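Local coordinates for protein leucine aminopeptidase (Parabacteroides distasonis, PDB 3TC8) that probably acts as a zinc-dependent aminopeptidase of the M28 family, with related glutaminyl-peptide cyclotransferase activity also possible, at residues 106-111 with 163-167; 33-37 with 49-54; 27-31 with 133-137; 173-179 with 249-253. All coordinates share one frame; numbering follows the deposited sequence.

Interaction 1 of 4, residues 106-111 with 163-167; sequences RPYSDH and TPEFV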
loop_
_atom_site.group_PDB
_atom_site.type_symbol
_atom_site.label_atom_id
_atom_site.label_comp_id
_atom_site.label_asym_id
_atom_site.label_seq_id
_atom_site.Cartn_x
_atom_site.Cartn_y
_atom_site.Cartn_z
ATOM N N ARG A 106 9.656 -7.562 -2.943
ATOM C CA ARG A 106 10.304 -8.648 -2.226
ATOM C C ARG A 106 11.519 -9.162 -3.006
ATOM O O ARG A 106 11.412 -9.436 -4.194
ATOM C CB ARG A 106 9.287 -9.757 -1.984
ATOM C CG ARG A 106 9.801 -10.942 -1.158
ATOM C CD ARG A 106 8.695 -11.541 -0.334
ATOM N NE ARG A 106 9.084 -12.720 0.441
ATOM C CZ ARG A 106 9.707 -12.645 1.604
ATOM N NH1 ARG A 106 10.157 -11.509 2.069
ATOM N NH2 ARG A 106 10.003 -13.746 2.290
ATOM N N PRO A 107 12.603 -9.469 -2.306
ATOM C CA PRO A 107 13.811 -9.996 -2.974
ATOM C C PRO A 107 13.780 -11.494 -3.285
ATOM O O PRO A 107 14.737 -12.012 -3.834
ATOM C CB PRO A 107 14.918 -9.666 -1.998
ATOM C CG PRO A 107 14.251 -9.688 -0.659
ATOM C CD PRO A 107 12.932 -9.024 -0.932
ATOM N N TYR A 108 12.704 -12.128 -2.892
ATOM C CA TYR A 108 12.508 -13.556 -2.994
ATOM C C TYR A 108 11.171 -13.854 -3.656
ATOM O O TYR A 108 10.266 -13.025 -3.656
ATOM C CB TYR A 108 12.501 -14.231 -1.611
ATOM C CG TYR A 108 13.581 -13.794 -0.672
ATOM C CD1 TYR A 108 14.922 -13.878 -1.007
ATOM C CD2 TYR A 108 13.264 -13.228 0.549
ATOM C CE1 TYR A 108 15.899 -13.464 -0.128
ATOM C CE2 TYR A 108 14.244 -12.774 1.447
ATOM C CZ TYR A 108 15.552 -12.888 1.076
ATOM O OH TYR A 108 16.514 -12.484 1.970
ATOM N N SER A 109 11.068 -15.025 -4.234
ATOM C CA SER A 109 9.805 -15.588 -4.733
ATOM C C SER A 109 9.558 -16.904 -4.004
ATOM O O SER A 109 9.540 -17.972 -4.592
ATOM C CB SER A 109 9.840 -15.756 -6.238
ATOM O OG SER A 109 10.140 -14.528 -6.869
ATOM N N ASP A 110 9.406 -16.793 -2.672
ATOM C CA ASP A 110 9.534 -17.952 -1.799
ATOM C C ASP A 110 8.324 -18.860 -1.753
ATOM O O ASP A 110 8.422 -19.915 -1.171
ATOM C CB ASP A 110 10.005 -17.545 -0.397
ATOM C CG ASP A 110 9.207 -16.405 0.260
ATOM O OD1 ASP A 110 8.809 -15.432 -0.417
ATOM O OD2 ASP A 110 9.048 -16.481 1.521
ATOM N N HIS A 111 7.263 -18.474 -2.453
ATOM C CA HIS A 111 6.127 -19.331 -2.680
ATOM C C HIS A 111 6.045 -19.849 -4.117
ATOM O O HIS A 111 5.094 -20.529 -4.511
ATOM C CB HIS A 111 4.830 -18.671 -2.273
ATOM C CG HIS A 111 4.688 -18.565 -0.799
ATOM N ND1 HIS A 111 3.980 -19.485 -0.071
ATOM C CD2 HIS A 111 5.208 -17.699 0.098
ATOM C CE1 HIS A 111 4.089 -19.193 1.216
ATOM N NE2 HIS A 111 4.786 -18.083 1.349
ATOM N N THR A 163 11.279 -12.711 6.796
ATOM C CA THR A 163 11.868 -14.048 6.741
ATOM C C THR A 163 11.201 -14.873 5.651
ATOM O O THR A 163 9.972 -15.049 5.670
ATOM C CB THR A 163 11.681 -14.771 8.082
ATOM O OG1 THR A 163 12.224 -13.945 9.119
ATOM C CG2 THR A 163 12.363 -16.142 8.060
ATOM N N PRO A 164 11.987 -15.478 4.739
ATOM C CA PRO A 164 11.371 -16.302 3.698
ATOM C C PRO A 164 11.113 -17.737 4.157
ATOM O O PRO A 164 11.680 -18.224 5.148
ATOM C CB PRO A 164 12.398 -16.254 2.577
ATOM C CG PRO A 164 13.679 -16.078 3.275
ATOM C CD PRO A 164 13.406 -15.225 4.467
ATOM N N GLU A 165 10.314 -18.429 3.374
ATOM C CA GLU A 165 9.910 -19.785 3.695
ATOM C C GLU A 165 11.079 -20.732 3.859
ATOM O O GLU A 165 10.989 -21.672 4.625
ATOM C CB GLU A 165 8.982 -20.331 2.620
ATOM C CG GLU A 165 7.653 -19.598 2.525
ATOM C CD GLU A 165 6.807 -19.757 3.781
ATOM O OE1 GLU A 165 6.280 -20.840 3.956
ATOM O OE2 GLU A 165 6.703 -18.798 4.582
ATOM N N PHE A 166 12.190 -20.470 3.158
ATOM C CA PHE A 166 13.341 -21.374 3.185
ATOM C C PHE A 166 14.306 -21.080 4.313
ATOM O O PHE A 166 15.322 -21.783 4.426
ATOM C CB PHE A 166 14.042 -21.351 1.794
ATOM C CG PHE A 166 14.461 -19.981 1.327
ATOM C CD1 PHE A 166 15.603 -19.378 1.785
ATOM C CD2 PHE A 166 13.722 -19.306 0.379
ATOM C CE1 PHE A 166 15.991 -18.135 1.343
ATOM C CE2 PHE A 166 14.096 -18.049 -0.082
ATOM C CZ PHE A 166 15.236 -17.447 0.395
ATOM N N VAL A 167 14.024 -20.099 5.163
ATOM C CA VAL A 167 14.835 -19.825 6.344
ATOM C C VAL A 167 14.104 -20.316 7.575
ATOM O O VAL A 167 12.964 -19.964 7.822
ATOM C CB VAL A 167 15.127 -18.301 6.452
ATOM C CG1 VAL A 167 15.664 -17.879 7.822
ATOM C CG2 VAL A 167 16.107 -17.862 5.342
HETATM O O HOH W 1 5.332 -16.592 3.822
#
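Beside the zinc site, the loop carrying Arg106, Tyr108 and Asp110 docks against a type I beta turn running from Pro164 to Val167. Asp110 is the polar link. Asp110 OD2 accepts from Glu165 N at 3.0 Å, on its anti lone pair, and also from Arg106 NH2 above the carboxylate plane. Arg106 NE completes a side-on salt bridge with Asp110 OD1 at 2.9 Å. Asp110 CG lies between its backbone N and carbonyl carbon (chi1 51°), where two oxygens on a short stem can serve the arginine and the turn together. Tyr108 supplies the apolar half. The edge of Phe166 meets the face of the Tyr108 ring in a T-shaped pair, centroids 5.4 Å apart and planes at 84°, and Pro164 CG sits over that same face, 4.2 Å from the Tyr108 centroid. Pro107 packs on the opposite face, while Tyr108 OH bonds to Tyr75. At the outer margin a water bridges His111 NE2 (2.9 Å) and Glu165 OE2 (2.7 Å). Arg106 NH1 reaches the backbone oxygens of Asp160 and Gly162. The arrangement is a second shell of the zinc site, with an arginine-aspartate pair tying two active-site loops together.

Interaction 2 of 4, residues 33-37 with 49-54; sequences NQVAF and ACGDYL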
loop_
_atom_site.group_PDB
_atom_site.type_symbol
_atom_site.label_atom_id
_atom_site.label_comp_id
_atom_site.label_asym_id
_atom_site.label_seq_id
_atom_site.Cartn_x
_atom_site.Cartn_y
_atom_site.Cartn_z
ATOM N N ASN A 33 4.932 1.942 -14.628
ATOM C CA ASN A 33 6.139 2.755 -14.514
ATOM C C ASN A 33 7.021 2.272 -13.365
ATOM O O ASN A 33 8.236 2.271 -13.500
ATOM C CB ASN A 33 5.818 4.234 -14.314
ATOM C CG ASN A 33 5.273 4.895 -15.574
ATOM O OD1 ASN A 33 5.323 4.333 -16.674
ATOM N ND2 ASN A 33 4.706 6.091 -15.406
ATOM N N GLN A 34 6.431 1.870 -12.250
ATOM C CA GLN A 34 7.195 1.267 -11.173
ATOM C C GLN A 34 7.881 -0.029 -11.600
ATOM O O GLN A 34 9.093 -0.221 -11.380
ATOM C CB GLN A 34 6.305 1.005 -9.966
ATOM C CG GLN A 34 5.789 2.280 -9.286
ATOM C CD GLN A 34 4.705 1.903 -8.334
ATOM O OE1 GLN A 34 4.983 1.408 -7.227
ATOM N NE2 GLN A 34 3.466 2.062 -8.771
ATOM N N VAL A 35 7.121 -0.901 -12.211
ATOM C CA VAL A 35 7.618 -2.207 -12.596
ATOM C C VAL A 35 8.757 -2.068 -13.618
ATOM O O VAL A 35 9.675 -2.879 -13.640
ATOM C CB VAL A 35 6.457 -3.110 -13.071
ATOM C CG1 VAL A 35 6.991 -4.400 -13.686
ATOM C CG2 VAL A 35 5.543 -3.417 -11.871
ATOM N N ALA A 36 8.659 -1.063 -14.481
ATOM C CA ALA A 36 9.656 -0.840 -15.528
ATOM C C ALA A 36 11.050 -0.625 -14.984
ATOM O O ALA A 36 12.017 -0.866 -15.705
ATOM C CB ALA A 36 9.194 0.279 -16.425
ATOM N N PHE A 37 11.195 -0.139 -13.746
ATOM C CA PHE A 37 12.507 0.045 -13.169
ATOM C C PHE A 37 13.232 -1.256 -12.911
ATOM O O PHE A 37 14.461 -1.261 -12.759
ATOM C CB PHE A 37 12.434 0.844 -11.876
ATOM C CG PHE A 37 12.098 2.297 -12.056
ATOM C CD1 PHE A 37 13.043 3.193 -12.512
ATOM C CD2 PHE A 37 10.828 2.774 -11.825
ATOM C CE1 PHE A 37 12.738 4.535 -12.709
ATOM C CE2 PHE A 37 10.520 4.119 -12.033
ATOM C CZ PHE A 37 11.478 4.984 -12.479
ATOM N N ALA A 49 16.156 4.515 -8.139
ATOM C CA ALA A 49 15.564 5.210 -9.277
ATOM C C ALA A 49 14.051 5.336 -9.112
ATOM O O ALA A 49 13.468 6.427 -9.348
ATOM C CB ALA A 49 15.909 4.495 -10.579
ATOM N N CYS A 50 13.383 4.288 -8.689
ATOM C CA CYS A 50 11.948 4.349 -8.508
ATOM C C CYS A 50 11.548 5.275 -7.375
ATOM O O CYS A 50 10.615 6.049 -7.513
ATOM C CB CYS A 50 11.401 2.948 -8.294
ATOM S SG CYS A 50 9.585 2.896 -8.264
ATOM N N GLY A 51 12.291 5.274 -6.291
ATOM C CA GLY A 51 11.992 6.184 -5.214
ATOM C C GLY A 51 12.085 7.622 -5.632
ATOM O O GLY A 51 11.269 8.462 -5.281
ATOM N N ASP A 52 13.128 7.929 -6.404
ATOM C CA ASP A 52 13.256 9.278 -6.942
ATOM C C ASP A 52 12.070 9.682 -7.822
ATOM O O ASP A 52 11.563 10.800 -7.740
ATOM C CB ASP A 52 14.555 9.436 -7.750
ATOM C CG ASP A 52 15.828 9.424 -6.930
ATOM O OD1 ASP A 52 15.789 9.336 -5.703
ATOM O OD2 ASP A 52 16.892 9.547 -7.581
ATOM N N TYR A 53 11.613 8.750 -8.649
ATOM C CA TYR A 53 10.443 8.945 -9.490
ATOM C C TYR A 53 9.171 9.179 -8.668
ATOM O O TYR A 53 8.420 10.116 -8.938
ATOM C CB TYR A 53 10.300 7.724 -10.402
ATOM C CG TYR A 53 8.997 7.713 -11.174
ATOM C CD1 TYR A 53 8.779 8.525 -12.261
ATOM C CD2 TYR A 53 7.963 6.923 -10.754
ATOM C CE1 TYR A 53 7.572 8.553 -12.928
ATOM C CE2 TYR A 53 6.696 6.936 -11.407
ATOM C CZ TYR A 53 6.521 7.818 -12.472
ATOM O OH TYR A 53 5.327 7.871 -13.143
ATOM N N LEU A 54 8.953 8.378 -7.635
ATOM C CA LEU A 54 7.774 8.537 -6.808
ATOM C C LEU A 54 7.769 9.881 -6.094
ATOM O O LEU A 54 6.744 10.562 -6.023
ATOM C CB LEU A 54 7.693 7.393 -5.773
ATOM C CG LEU A 54 7.475 6.010 -6.357
ATOM C CD1 LEU A 54 7.541 4.955 -5.258
ATOM C CD2 LEU A 54 6.167 5.913 -7.151
#
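Phe37 lays its ring flat on the backbone of helix 45-60, with Cys50 CA 3.8 Å from the ring centroid and only 12° off the ring normal, a CH-pi contact. Phe37 CD1 touches Ala49 CB at 3.7 Å, and Phe37 CZ touches Tyr53 CB at 3.6 Å. The small Ala49 lets the ring come this close to the helix. Cys50 SG lies obliquely to the Phe37 ring, 4.6 Å from its centroid, in a sulfur-aromatic contact; the same sulfur also meets Gln34 CG at 4.0 Å.

One hydrogen bond joins 33-37 to 49-54: Asn33 ND2 donates to Tyr53 OH at 2.9 Å, with the hydroxyl tilted slightly from the amide plane and the amide nearly perpendicular to the ring. Tyr53 CG is anti to its own backbone nitrogen (chi1 171°), a torsion that carries the phenol across the gap to Asn33.

Further out, Gln34 NE2 bonds to the carbonyl oxygens of Tyr30 and Gly129, while Gln34 CG packs on Leu54 CD2 as well as on the cysteine. Leu54 in turn rests on Val132 and Leu136 of helix 125-144, and Arg40 of the connecting loop touches both Gln34 and Cys50. The whole is the packing of two successive helices, 24-36 and 45-60, joined by a short loop, against helix 125-144, with Phe37 of the first segment laid over Cys50 of the second.

Interaction 3 of 4, residues 27-31 with 133-137; sequences AYAYV and GALLE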
loop_
_atom_site.group_PDB
_atom_site.type_symbol
_atom_site.label_atom_id
_atom_site.label_comp_id
_atom_site.label_asym_id
_atom_site.label_seq_id
_atom_site.Cartn_x
_atom_site.Cartn_y
_atom_site.Cartn_z
ATOM N N ALA A 27 -3.789 5.147 -13.392
ATOM C CA ALA A 27 -3.283 4.321 -12.307
ATOM C C ALA A 27 -2.498 3.119 -12.852
ATOM O O ALA A 27 -1.448 2.761 -12.322
ATOM C CB ALA A 27 -4.437 3.876 -11.417
ATOM N N TYR A 28 -3.053 2.457 -13.856
ATOM C CA TYR A 28 -2.381 1.316 -14.458
ATOM C C TYR A 28 -0.992 1.696 -14.967
ATOM O O TYR A 28 -0.007 0.997 -14.732
ATOM C CB TYR A 28 -3.250 0.782 -15.596
ATOM C CG TYR A 28 -2.699 -0.430 -16.288
ATOM C CD1 TYR A 28 -1.701 -0.346 -17.243
ATOM C CD2 TYR A 28 -3.201 -1.683 -15.972
ATOM C CE1 TYR A 28 -1.225 -1.535 -17.858
ATOM C CE2 TYR A 28 -2.734 -2.852 -16.571
ATOM C CZ TYR A 28 -1.753 -2.764 -17.489
ATOM O OH TYR A 28 -1.271 -3.932 -18.097
ATOM N N ALA A 29 -0.898 2.842 -15.627
ATOM C CA ALA A 29 0.378 3.297 -16.137
ATOM C C ALA A 29 1.339 3.599 -14.998
ATOM O O ALA A 29 2.556 3.390 -15.167
ATOM C CB ALA A 29 0.198 4.515 -17.038
ATOM N N TYR A 30 0.860 4.132 -13.865
ATOM C CA TYR A 30 1.747 4.309 -12.700
ATOM C C TYR A 30 2.273 2.985 -12.179
ATOM O O TYR A 30 3.416 2.909 -11.706
ATOM C CB TYR A 30 1.060 5.110 -11.595
ATOM C CG TYR A 30 0.897 6.582 -11.818
ATOM C CD1 TYR A 30 1.975 7.357 -12.215
ATOM C CD2 TYR A 30 -0.297 7.216 -11.604
ATOM C CE1 TYR A 30 1.848 8.741 -12.388
ATOM C CE2 TYR A 30 -0.429 8.579 -11.765
ATOM C CZ TYR A 30 0.658 9.335 -12.166
ATOM O OH TYR A 30 0.489 10.696 -12.317
ATOM N N VAL A 31 1.452 1.934 -12.172
ATOM C CA VAL A 31 1.937 0.611 -11.826
ATOM C C VAL A 31 3.026 0.190 -12.794
ATOM O O VAL A 31 4.104 -0.278 -12.384
ATOM C CB VAL A 31 0.789 -0.443 -11.741
ATOM C CG1 VAL A 31 1.328 -1.791 -11.302
ATOM C CG2 VAL A 31 -0.338 -0.006 -10.809
ATOM N N GLY A 133 0.378 2.791 -7.212
ATOM C CA GLY A 133 -0.180 3.385 -8.436
ATOM C C GLY A 133 -1.568 3.962 -8.212
ATOM O O GLY A 133 -1.877 5.041 -8.734
ATOM N N ALA A 134 -2.399 3.269 -7.434
ATOM C CA ALA A 134 -3.700 3.797 -7.063
ATOM C C ALA A 134 -3.538 5.092 -6.273
ATOM O O ALA A 134 -4.246 6.083 -6.510
ATOM C CB ALA A 134 -4.534 2.796 -6.333
ATOM N N LEU A 135 -2.620 5.105 -5.305
ATOM C CA LEU A 135 -2.396 6.306 -4.518
ATOM C C LEU A 135 -1.816 7.446 -5.331
ATOM O O LEU A 135 -2.149 8.608 -5.063
ATOM C CB LEU A 135 -1.506 6.027 -3.316
ATOM C CG LEU A 135 -2.151 5.216 -2.194
ATOM C CD1 LEU A 135 -1.208 5.037 -1.015
ATOM C CD2 LEU A 135 -3.483 5.796 -1.698
ATOM N N LEU A 136 -0.963 7.190 -6.315
ATOM C CA LEU A 136 -0.491 8.230 -7.177
ATOM C C LEU A 136 -1.632 8.868 -7.939
ATOM O O LEU A 136 -1.674 10.091 -8.059
ATOM C CB LEU A 136 0.594 7.753 -8.160
ATOM C CG LEU A 136 1.970 7.470 -7.537
ATOM C CD1 LEU A 136 2.816 6.714 -8.574
ATOM C CD2 LEU A 136 2.681 8.789 -7.143
ATOM N N GLU A 137 -2.547 8.072 -8.461
ATOM C CA GLU A 137 -3.680 8.636 -9.177
ATOM C C GLU A 137 -4.609 9.413 -8.252
ATOM O O GLU A 137 -5.101 10.494 -8.596
ATOM C CB GLU A 137 -4.394 7.545 -9.940
ATOM C CG GLU A 137 -5.677 7.985 -10.619
ATOM C CD GLU A 137 -5.524 9.138 -11.598
ATOM O OE1 GLU A 137 -4.393 9.416 -12.064
ATOM O OE2 GLU A 137 -6.572 9.750 -11.978
#
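Glu137 OE1 is gripped twice, by a salt bridge from Arg140 NE and a hydrogen bond with Ser26 OG, and the other oxygen, OE2, bonds to Gln141 NE2 and Asn23 N. A buried carboxylate is thus satisfied by its own helix, by Ser26 near the start of helix 24-36 and by Asn23 just before it, fastening one end of the contact without any hydrogen bond between 27-31 and 133-137 themselves. Between these two segments the meeting is apolar. Glu137 CB faces Ala27 CB at 4.0 Å, and Ala27 CB lies 3.9 Å from Gly133 O.

Gly133 is where the backbones come closest: its CA is 3.8 Å from Tyr30 CB and 4.1 Å from Val31 CG2. With no side chain there, the axes of 27-31 and 133-137 approach to 7.8 Å, and a methyl is all that Ala27 puts into the tight interface beside it. Their N-to-C directions are 131° apart, nearer antiparallel than parallel.

Tyr30 fills the remaining side. Its CG stands anti to the carbonyl carbon (chi1 -74°), which swings the ring along helix 125-144 until Leu136 CB lies over one face, 3.8 Å from the centroid, in a CH-pi contact. Leu136 CD1 also touches this ring, 3.8 Å from Tyr30 CG. A tyrosine suits the place because its ring gives a broad apolar surface while its hydroxyl extends to Glu57 of helix 45-60. Behind the contact, Leu135 and Ala134 turn to Leu199 of the central sheet. This is small-residue helix packing in an alpha/beta fold, with helix 24-36 laid as an outer layer across helix 125-144, itself backed by the sheet.

Interaction 4 of 4, residues 173-179 with 249-253; sequences DSWCLGT and DDHQY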
loop_
_atom_site.group_PDB
_atom_site.type_symbol
_atom_site.label_atom_id
_atom_site.label_comp_id
_atom_site.label_asym_id
_atom_site.label_seq_id
_atom_site.Cartn_x
_atom_site.Cartn_y
_atom_site.Cartn_z
ATOM N N ASP A 173 8.738 -9.468 14.059
ATOM C CA ASP A 173 8.529 -8.146 13.462
ATOM C C ASP A 173 9.496 -7.901 12.293
ATOM O O ASP A 173 10.032 -6.805 12.161
ATOM C CB ASP A 173 8.597 -7.048 14.512
ATOM C CG ASP A 173 7.559 -7.226 15.577
ATOM O OD1 ASP A 173 6.367 -7.136 15.254
ATOM O OD2 ASP A 173 7.942 -7.467 16.732
ATOM N N SER A 174 9.652 -8.900 11.432
ATOM C CA SER A 174 10.567 -8.790 10.318
ATOM C C SER A 174 9.948 -8.137 9.081
ATOM O O SER A 174 10.716 -7.795 8.171
ATOM C CB SER A 174 11.162 -10.146 9.966
ATOM O OG SER A 174 10.282 -10.994 9.237
ATOM N N TRP A 175 8.632 -7.993 9.071
ATOM C CA TRP A 175 7.909 -7.340 7.994
ATOM C C TRP A 175 7.661 -5.888 8.336
ATOM O O TRP A 175 7.761 -5.484 9.487
ATOM C CB TRP A 175 6.576 -8.079 7.750
ATOM C CG TRP A 175 6.723 -9.538 7.543
ATOM C CD1 TRP A 175 6.763 -10.514 8.493
ATOM C CD2 TRP A 175 7.016 -10.189 6.313
ATOM N NE1 TRP A 175 7.001 -11.741 7.945
ATOM C CE2 TRP A 175 7.153 -11.583 6.591
ATOM C CE3 TRP A 175 7.142 -9.760 4.986
ATOM C CZ2 TRP A 175 7.413 -12.500 5.610
ATOM C CZ3 TRP A 175 7.403 -10.689 4.010
ATOM C CH2 TRP A 175 7.538 -12.044 4.324
ATOM N N CYS A 176 7.316 -5.074 7.340
ATOM C CA CYS A 176 6.830 -3.707 7.598
ATOM C C CYS A 176 7.874 -2.895 8.336
ATOM O O CYS A 176 7.557 -2.122 9.238
ATOM C CB CYS A 176 5.508 -3.739 8.394
ATOM S SG CYS A 176 4.234 -4.782 7.708
ATOM N N LEU A 177 9.136 -2.995 7.908
ATOM C CA LEU A 177 10.201 -2.337 8.646
ATOM C C LEU A 177 10.135 -0.810 8.515
ATOM O O LEU A 177 10.443 -0.090 9.470
ATOM C CB LEU A 177 11.566 -2.847 8.166
ATOM C CG LEU A 177 11.850 -4.316 8.395
ATOM C CD1 LEU A 177 13.146 -4.715 7.714
ATOM C CD2 LEU A 177 11.861 -4.676 9.903
ATOM N N GLY A 178 9.803 -0.312 7.315
ATOM C CA GLY A 178 9.704 1.137 7.141
ATOM C C GLY A 178 8.601 1.759 7.972
ATOM O O GLY A 178 8.796 2.836 8.549
ATOM N N THR A 179 7.465 1.092 8.053
ATOM C CA THR A 179 6.365 1.562 8.857
ATOM C C THR A 179 6.727 1.540 10.328
ATOM O O THR A 179 6.404 2.468 11.075
ATOM C CB THR A 179 5.071 0.736 8.645
ATOM O OG1 THR A 179 4.802 0.722 7.243
ATOM C CG2 THR A 179 3.903 1.378 9.360
ATOM N N ASP A 249 0.178 -6.625 8.176
ATOM C CA ASP A 249 0.448 -5.616 7.165
ATOM C C ASP A 249 0.758 -4.293 7.821
ATOM O O ASP A 249 0.711 -4.151 9.059
ATOM C CB ASP A 249 -0.742 -5.517 6.205
ATOM C CG ASP A 249 -0.366 -5.234 4.769
ATOM O OD1 ASP A 249 0.778 -4.809 4.509
ATOM O OD2 ASP A 249 -1.259 -5.441 3.864
ATOM N N ASP A 250 1.124 -3.286 7.029
ATOM C CA ASP A 250 1.625 -2.061 7.577
ATOM C C ASP A 250 0.658 -1.377 8.531
ATOM O O ASP A 250 1.074 -0.672 9.436
ATOM C CB ASP A 250 1.979 -1.080 6.424
ATOM C CG ASP A 250 3.204 -1.487 5.564
ATOM O OD1 ASP A 250 4.276 -1.594 6.134
ATOM O OD2 ASP A 250 3.060 -1.648 4.343
ATOM N N HIS A 251 -0.646 -1.550 8.287
ATOM C CA HIS A 251 -1.641 -0.871 9.135
ATOM C C HIS A 251 -1.560 -1.266 10.605
ATOM O O HIS A 251 -1.816 -0.421 11.474
ATOM C CB HIS A 251 -3.058 -1.100 8.586
ATOM C CG HIS A 251 -3.558 -2.498 8.658
ATOM N ND1 HIS A 251 -2.806 -3.565 8.209
ATOM C CD2 HIS A 251 -4.733 -2.991 9.125
ATOM C CE1 HIS A 251 -3.504 -4.668 8.409
ATOM N NE2 HIS A 251 -4.680 -4.345 8.953
ATOM N N GLN A 252 -1.117 -2.492 10.901
ATOM C CA GLN A 252 -1.030 -2.879 12.324
ATOM C C GLN A 252 -0.021 -2.028 13.086
ATOM O O GLN A 252 -0.195 -1.761 14.259
ATOM C CB GLN A 252 -0.742 -4.344 12.514
ATOM C CG GLN A 252 0.637 -4.746 12.311
ATOM C CD GLN A 252 0.754 -6.265 12.351
ATOM O OE1 GLN A 252 0.040 -6.941 11.620
ATOM N NE2 GLN A 252 1.718 -6.785 13.125
ATOM N N TYR A 253 1.048 -1.615 12.391
ATOM C CA TYR A 253 2.093 -0.842 13.003
ATOM C C TYR A 253 1.739 0.636 13.100
ATOM O O TYR A 253 2.205 1.319 13.999
ATOM C CB TYR A 253 3.425 -1.126 12.302
ATOM C CG TYR A 253 3.927 -2.505 12.478
ATOM C CD1 TYR A 253 4.505 -2.908 13.677
ATOM C CD2 TYR A 253 3.791 -3.437 11.475
ATOM C CE1 TYR A 253 4.992 -4.214 13.845
ATOM C CE2 TYR A 253 4.238 -4.757 11.634
ATOM C CZ TYR A 253 4.837 -5.139 12.801
ATOM O OH TYR A 253 5.301 -6.413 12.932
HETATM O O HOH W 2 6.319 -8.231 11.027
HETATM O O HOH W 3 7.092 -1.013 5.929
#
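Tyr253, Cys176 and Thr179 carry most of this contact, in which segment 249-253 packs against the turn leading into helix 177-184. Tyr253 OH donates to Asp173 OD1 at 2.7 Å on the anti lone pair of that oxygen, which lies at the ring edge; carboxylate and ring planes stand 78° apart. A water donates to Tyr253 OH at 2.8 Å and accepts from Trp175 N, so the hydroxyl has two partners, a carboxylate and a water. Cys176, the N-cap residue of helix 177-184, presses its CB against Tyr253 CD2 at 3.5 Å. Its compact side chain fits between the ring and Asp250, with Cys176 CB 3.4 Å from Asp250 OD1; Cys176 SG lies 3.5 Å from Asp249 C and obliquely to the Tyr253 ring. Thr179 divides its work: OG1, anti to the carbonyl carbon (chi1 -54°), donates to Asp250 OD1 at 2.6 Å, from above the carboxylate plane, while Thr179 CG2 packs on Tyr253 CB at 3.9 Å. Trp175 touches the zinc ligand Asp160 from this turn. Asp250 OD1 takes the Thr179 hydroxyl and a second water that also accepts from Thr179 N, so one carboxylate oxygen ties the two segments directly and through solvent.

The four contacts fall into two groups. Interactions 2 and 3 touch, centres about 12 Å apart, and share helix 24-36, which meets helix 45-60 in one and helix 125-144 in the other; Leu54 and Leu136 join them. Interactions 1 and 4 also touch, centres about 17 Å apart, through Thr163 with Ser174 and Arg106 with Trp175, the side chains of Arg106 and Trp175 each about 5 Å from the zinc ion. Interactions 3 and 4 lie on opposite sides of the chain's centre, their centres about 22 Å apart. Along the chain, both segments of interaction 2 fall between those of interaction 3, interactions 1 and 3 interleave, and interaction 4 comes last. One group packs the helical layer; the other shapes the metal site's surroundings.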